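Local coordinates for putative exported protein (Bordetella pertussis, PDB 2DVZ), which probably serves as a periplasmic solute receptor that captures glutamate for a tripartite tricarboxylate-type transport system, at residues K124-D129 and G142-G147; G132-L137 and E160-A165. One frame throughout, in Å; residues are numbered along the deposited sequence.

Both interactions sit at one end of the molecule, their centres about 10 Å apart and each over 20 Å from the centre of the chain. Their segments alternate in sequence: the loop 124-129 leads into helix 130-138, then strand 145-148, then helix 154-166. Interaction 1 joins the loop before that helix to the residues leading into that strand. Interaction 2 joins the two helices. They touch through F125, which packs on F133 and E136, and through a probable hydrogen bond between Y146 OH and E160 OE2. Water 2 lies on two cadmium ions, one from each interaction. Both are structural packing that joins these elements, away from the glutamate pocket.

Interaction 1 of 2, residues K124-D129 and G142-G147; sequences KFPAKD and GKYSYG. With CD (cadmium ion), chain C.
F125 and Y144 carry this contact with their aromatic rings. The F125 ring sets its CE1 over one face of the Y144 ring, displaced toward the rim, and F125 CE1 comes 3.5 Å from Y144 CE1. The ring planes stand at 49° and the centroids are 4.8 Å apart, so the pair is oblique. With chi1 at -174°, CG of F125 points away from the backbone N, and the ring swings out to Y144.

P126 CD rests beside the phenol oxygen, 3.6 Å from Y144 OH, a van der Waals contact. The same CD also lies over a face of the F125 ring. P126 is the centre of an inverse gamma turn, with a weak bond from A127 N to F125 O. E136 and L137 of helix 130-138 also pack against F125.

Metal and polar contacts occupy the far end of the loop. D129 grips a cadmium ion with both carboxylate oxygens, OD1 at 2.4 Å and OD2 at 2.2 Å, and three waters join them. One of these, water 1, accepts a bond from K128 N. D129 OD1 also takes the N-H of G132.

D129 is thus the N-cap of helix 130-138. The whole is a connection between strand and helix in a periplasmic binding protein fold, packed against Y144, close to where strand 145-148 begins.

Interaction 2 of 2, residues G132-L137 and E160-A165; sequences GFLEEL and ESFKMA. With CD (cadmium ion), chain D; CD (cadmium ion), chain E.
F133 and F162 both hold CG anti to the backbone N (chi1 178° in each), which sends the two rings toward one another from opposite directions. They meet at F133 CE1 and F162 CZ, 3.5 Å apart. The ring planes are inclined at 48° and the centroids lie 5.8 Å apart. This is an oblique pair.

Two leucines of helix 130-138 also touch the F162 ring. L134 brings CD2 to 3.8 Å from F162 CZ. L137 CD1 lies at the edge of the F162 ring, near its plane, and 3.9 Å from F162 CE2. That methyl also sits over a face of the F133 ring, so it packs on both aromatics. F162 has a further edge-to-face partner in F194 on strand 192-196.

The short helical segments cross at -83°, with axes 12.7 Å apart at closest approach. Side chains alone bridge that gap. Polar groups stay off the interface. K163 NZ makes a salt bridge to the syn lone pair of E160 OE2 (3.1 Å), within its own helix. On helix 130-138, E135 OE1 and E136 OE1 each bind a different cadmium ion; E136 OE1 is 2.3 Å from its ion.

All four touching residues are buried and apolar. Their chemistry implies that helices 130-138 and 154-166 are joined here by hydrophobic packing, while E135, E136, E160 and K163 keep their charged ends outside it.

Interaction 1 of 2, residues K124-D129 and G142-G147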
loop_
_atom_site.group_PDB
_atom_site.type_symbol
_atom_site.label_atom_id
_atom_site.label_comp_id
_atom_site.label_asym_id
_atom_site.label_seq_id
_atom_site.Cartn_x
_atom_site.Cartn_y
_atom_site.Cartn_z
ATOM N N LYS A 124 22.053 -11.848 0.516
ATOM C CA LYS A 124 23.454 -11.729 0.111
ATOM C C LYS A 124 23.958 -10.267 0.095
ATOM O O LYS A 124 25.172 -10.032 -0.070
ATOM C CB LYS A 124 23.699 -12.410 -1.234
ATOM C CG LYS A 124 23.589 -13.968 -1.193
ATOM C CD LYS A 124 24.864 -14.614 -0.591
ATOM C CE LYS A 124 24.971 -16.098 -0.856
ATOM N NZ LYS A 124 23.955 -16.936 -0.154
ATOM N N PHE A 125 23.062 -9.289 0.271
ATOM C CA PHE A 125 23.498 -7.881 0.319
ATOM C C PHE A 125 24.461 -7.791 1.522
ATOM O O PHE A 125 24.169 -8.343 2.576
ATOM C CB PHE A 125 22.306 -6.906 0.460
ATOM C CG PHE A 125 22.693 -5.408 0.376
ATOM C CD1 PHE A 125 22.569 -4.701 -0.821
ATOM C CD2 PHE A 125 23.159 -4.731 1.495
ATOM C CE1 PHE A 125 22.921 -3.327 -0.893
ATOM C CE2 PHE A 125 23.509 -3.386 1.439
ATOM C CZ PHE A 125 23.370 -2.665 0.230
ATOM N N PRO A 126 25.628 -7.139 1.352
ATOM C CA PRO A 126 26.687 -7.186 2.393
ATOM C C PRO A 126 26.546 -6.136 3.509
ATOM O O PRO A 126 27.446 -5.320 3.690
ATOM C CB PRO A 126 27.974 -6.949 1.578
ATOM C CG PRO A 126 27.537 -6.170 0.378
ATOM C CD PRO A 126 26.057 -6.379 0.162
ATOM N N ALA A 127 25.419 -6.147 4.225
ATOM C CA ALA A 127 25.157 -5.233 5.362
ATOM C C ALA A 127 24.147 -5.879 6.290
ATOM O O ALA A 127 23.259 -6.610 5.843
ATOM C CB ALA A 127 24.609 -3.905 4.863
ATOM N N LYS A 128 24.234 -5.608 7.572
ATOM C CA LYS A 128 23.334 -6.300 8.516
ATOM C C LYS A 128 22.389 -5.299 9.160
ATOM O O LYS A 128 21.401 -5.659 9.817
ATOM C CB LYS A 128 24.129 -7.133 9.569
ATOM C CG LYS A 128 24.667 -6.313 10.732
ATOM C CD LYS A 128 25.587 -7.118 11.655
ATOM C CE LYS A 128 25.985 -6.258 12.877
ATOM N NZ LYS A 128 27.263 -6.686 13.654
ATOM N N ASP A 129 22.698 -4.032 8.946
ATOM C CA ASP A 129 21.940 -2.956 9.571
ATOM C C ASP A 129 21.878 -1.784 8.592
ATOM O O ASP A 129 22.605 -1.773 7.600
ATOM C CB ASP A 129 22.543 -2.588 10.942
ATOM C CG ASP A 129 24.046 -2.350 10.883
ATOM O OD1 ASP A 129 24.486 -1.445 10.162
ATOM O OD2 ASP A 129 24.826 -3.042 11.572
ATOM N N GLY A 142 24.572 3.921 -8.335
ATOM C CA GLY A 142 24.081 3.507 -9.632
ATOM C C GLY A 142 24.150 2.017 -9.890
ATOM O O GLY A 142 23.667 1.553 -10.935
ATOM N N LYS A 143 24.728 1.256 -8.965
ATOM C CA LYS A 143 25.004 -0.172 -9.191
ATOM C C LYS A 143 23.952 -1.139 -8.659
ATOM O O LYS A 143 23.811 -2.274 -9.152
ATOM C CB LYS A 143 26.355 -0.532 -8.594
ATOM C CG LYS A 143 27.503 0.045 -9.438
ATOM C CD LYS A 143 28.831 -0.091 -8.776
ATOM C CE LYS A 143 29.571 -1.237 -9.365
ATOM N NZ LYS A 143 30.975 -1.108 -8.884
ATOM N N TYR A 144 23.215 -0.712 -7.643
ATOM C CA TYR A 144 22.157 -1.556 -7.089
ATOM C C TYR A 144 20.841 -1.097 -7.689
ATOM O O TYR A 144 20.676 0.086 -8.052
ATOM C CB TYR A 144 22.106 -1.440 -5.553
ATOM C CG TYR A 144 23.205 -2.231 -4.850
ATOM C CD1 TYR A 144 23.052 -3.598 -4.626
ATOM C CD2 TYR A 144 24.392 -1.625 -4.429
ATOM C CE1 TYR A 144 24.030 -4.349 -3.997
ATOM C CE2 TYR A 144 25.388 -2.370 -3.811
ATOM C CZ TYR A 144 25.191 -3.735 -3.585
ATOM O OH TYR A 144 26.120 -4.531 -2.938
ATOM N N SER A 145 19.904 -2.025 -7.767
ATOM C CA SER A 145 18.564 -1.693 -8.190
ATOM C C SER A 145 17.513 -2.138 -7.162
ATOM O O SER A 145 17.743 -3.018 -6.311
ATOM C CB SER A 145 18.291 -2.352 -9.529
ATOM O OG SER A 145 18.252 -3.750 -9.306
ATOM N N TYR A 146 16.354 -1.505 -7.258
ATOM C CA TYR A 146 15.275 -1.746 -6.335
ATOM C C TYR A 146 14.004 -1.898 -7.125
ATOM O O TYR A 146 13.847 -1.278 -8.185
ATOM C CB TYR A 146 15.155 -0.601 -5.319
ATOM C CG TYR A 146 14.507 0.708 -5.784
ATOM C CD1 TYR A 146 13.110 0.927 -5.647
ATOM C CD2 TYR A 146 15.289 1.755 -6.291
ATOM C CE1 TYR A 146 12.519 2.151 -6.033
ATOM C CE2 TYR A 146 14.712 2.975 -6.678
ATOM C CZ TYR A 146 13.329 3.174 -6.531
ATOM O OH TYR A 146 12.787 4.405 -6.900
ATOM N N GLY A 147 13.111 -2.715 -6.588
ATOM C CA GLY A 147 11.814 -2.950 -7.142
ATOM C C GLY A 147 10.763 -2.154 -6.407
ATOM O O GLY A 147 10.908 -1.832 -5.219
HETATM CD CD CD C . 26.718 -2.260 10.732
HETATM O O HOH W 1 26.535 -3.763 8.455
HETATM O O HOH W 2 27.896 -0.620 9.869
HETATM O O HOH W 3 28.789 -3.342 11.662
#

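Interaction 2 of 2, residues G132-L137 and E160-A165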
loop_
_atom_site.group_PDB
_atom_site.type_symbol
_atom_site.label_atom_id
_atom_site.label_comp_id
_atom_site.label_asym_id
_atom_site.label_seq_id
_atom_site.Cartn_x
_atom_site.Cartn_y
_atom_site.Cartn_z
ATOM N N GLY A 132 25.261 0.273 7.758
ATOM C CA GLY A 132 26.127 -0.381 6.765
ATOM C C GLY A 132 25.483 -0.516 5.381
ATOM O O GLY A 132 26.168 -0.659 4.345
ATOM N N PHE A 133 24.152 -0.528 5.402
ATOM C CA PHE A 133 23.303 -0.469 4.235
ATOM C C PHE A 133 23.583 0.812 3.410
ATOM O O PHE A 133 23.954 0.755 2.238
ATOM C CB PHE A 133 21.846 -0.587 4.726
ATOM C CG PHE A 133 20.808 -0.499 3.640
ATOM C CD1 PHE A 133 19.702 0.342 3.802
ATOM C CD2 PHE A 133 20.923 -1.260 2.452
ATOM C CE1 PHE A 133 18.702 0.418 2.803
ATOM C CE2 PHE A 133 19.931 -1.181 1.432
ATOM C CZ PHE A 133 18.820 -0.354 1.619
ATOM N N LEU A 134 23.455 1.958 4.058
ATOM C CA LEU A 134 23.839 3.223 3.467
ATOM C C LEU A 134 25.291 3.279 2.997
ATOM O O LEU A 134 25.541 3.698 1.891
ATOM C CB LEU A 134 23.550 4.363 4.457
ATOM C CG LEU A 134 22.080 4.639 4.784
ATOM C CD1 LEU A 134 21.987 6.009 5.416
ATOM C CD2 LEU A 134 21.236 4.588 3.504
ATOM N N GLU A 135 26.235 2.868 3.843
ATOM C CA GLU A 135 27.641 2.801 3.478
ATOM C C GLU A 135 27.853 2.073 2.163
ATOM O O GLU A 135 28.422 2.662 1.240
ATOM C CB GLU A 135 28.459 2.157 4.576
ATOM C CG GLU A 135 28.797 3.129 5.677
ATOM C CD GLU A 135 29.178 2.461 6.972
ATOM O OE1 GLU A 135 29.611 1.303 6.918
ATOM O OE2 GLU A 135 29.049 3.091 8.047
ATOM N N GLU A 136 27.392 0.817 2.087
ATOM C CA GLU A 136 27.446 -0.017 0.864
ATOM C C GLU A 136 26.866 0.681 -0.401
ATOM O O GLU A 136 27.479 0.636 -1.479
ATOM C CB GLU A 136 26.744 -1.366 1.127
ATOM C CG GLU A 136 26.544 -2.316 -0.079
ATOM C CD GLU A 136 27.835 -2.838 -0.733
ATOM O OE1 GLU A 136 28.924 -2.795 -0.103
ATOM O OE2 GLU A 136 27.765 -3.315 -1.904
ATOM N N LEU A 137 25.708 1.320 -0.267
ATOM C CA LEU A 137 25.075 2.025 -1.407
ATOM C C LEU A 137 25.867 3.255 -1.843
ATOM O O LEU A 137 25.911 3.567 -3.021
ATOM C CB LEU A 137 23.645 2.463 -1.056
ATOM C CG LEU A 137 22.584 1.403 -0.748
ATOM C CD1 LEU A 137 21.260 2.109 -0.498
ATOM C CD2 LEU A 137 22.440 0.363 -1.889
ATOM N N GLU A 160 12.433 6.885 -4.215
ATOM C CA GLU A 160 12.975 8.137 -4.690
ATOM C C GLU A 160 13.184 9.099 -3.555
ATOM O O GLU A 160 14.160 9.847 -3.533
ATOM C CB GLU A 160 12.039 8.743 -5.748
ATOM C CG GLU A 160 12.082 8.014 -7.142
ATOM C CD GLU A 160 13.516 7.747 -7.654
ATOM O OE1 GLU A 160 14.297 8.710 -7.842
ATOM O OE2 GLU A 160 13.866 6.559 -7.870
ATOM N N SER A 161 12.237 9.092 -2.620
ATOM C CA SER A 161 12.388 9.800 -1.330
ATOM C C SER A 161 13.595 9.337 -0.508
ATOM O O SER A 161 14.309 10.167 0.084
ATOM C CB SER A 161 11.111 9.646 -0.497
ATOM O OG SER A 161 10.143 10.508 -1.063
ATOM N N PHE A 162 13.797 8.019 -0.474
ATOM C CA PHE A 162 14.924 7.417 0.195
ATOM C C PHE A 162 16.261 7.904 -0.387
ATOM O O PHE A 162 17.194 8.288 0.340
ATOM C CB PHE A 162 14.780 5.894 0.052
ATOM C CG PHE A 162 15.908 5.116 0.653
ATOM C CD1 PHE A 162 15.799 4.613 1.940
ATOM C CD2 PHE A 162 17.093 4.907 -0.056
ATOM C CE1 PHE A 162 16.818 3.906 2.505
ATOM C CE2 PHE A 162 18.136 4.187 0.510
ATOM C CZ PHE A 162 17.995 3.675 1.797
ATOM N N LYS A 163 16.350 7.835 -1.714
ATOM C CA LYS A 163 17.506 8.292 -2.474
ATOM C C LYS A 163 17.840 9.749 -2.132
ATOM O O LYS A 163 18.978 10.073 -1.821
ATOM C CB LYS A 163 17.225 8.134 -3.980
ATOM C CG LYS A 163 17.313 6.714 -4.402
ATOM C CD LYS A 163 16.750 6.449 -5.776
ATOM C CE LYS A 163 17.486 7.203 -6.856
ATOM N NZ LYS A 163 16.917 6.739 -8.166
HETATM N N MSE A 164 16.831 10.608 -2.171
HETATM C CA MSE A 164 17.021 12.019 -1.913
HETATM C C MSE A 164 17.498 12.321 -0.476
HETATM O O MSE A 164 18.368 13.178 -0.248
HETATM C CB MSE A 164 15.696 12.741 -2.243
HETATM C CG MSE A 164 15.728 14.282 -2.142
HETATM SE SE MSE A 164 17.024 15.048 -3.415
HETATM C CE MSE A 164 16.053 14.726 -5.118
ATOM N N ALA A 165 16.919 11.622 0.492
ATOM C CA ALA A 165 17.176 11.901 1.906
ATOM C C ALA A 165 18.503 11.336 2.356
ATOM O O ALA A 165 19.135 11.897 3.253
ATOM C CB ALA A 165 16.060 11.363 2.784
HETATM CD CD CD D . 30.112 -0.521 8.474
HETATM CD CD CD E . 31.098 -3.382 -0.519
HETATM O O HOH W 4 30.375 -4.371 -2.413
HETATM O O HOH W 2 27.896 -0.620 9.869
HETATM O O HOH W 5 32.119 -2.136 1.739
HETATM O O HOH W 6 31.264 -5.680 0.444
#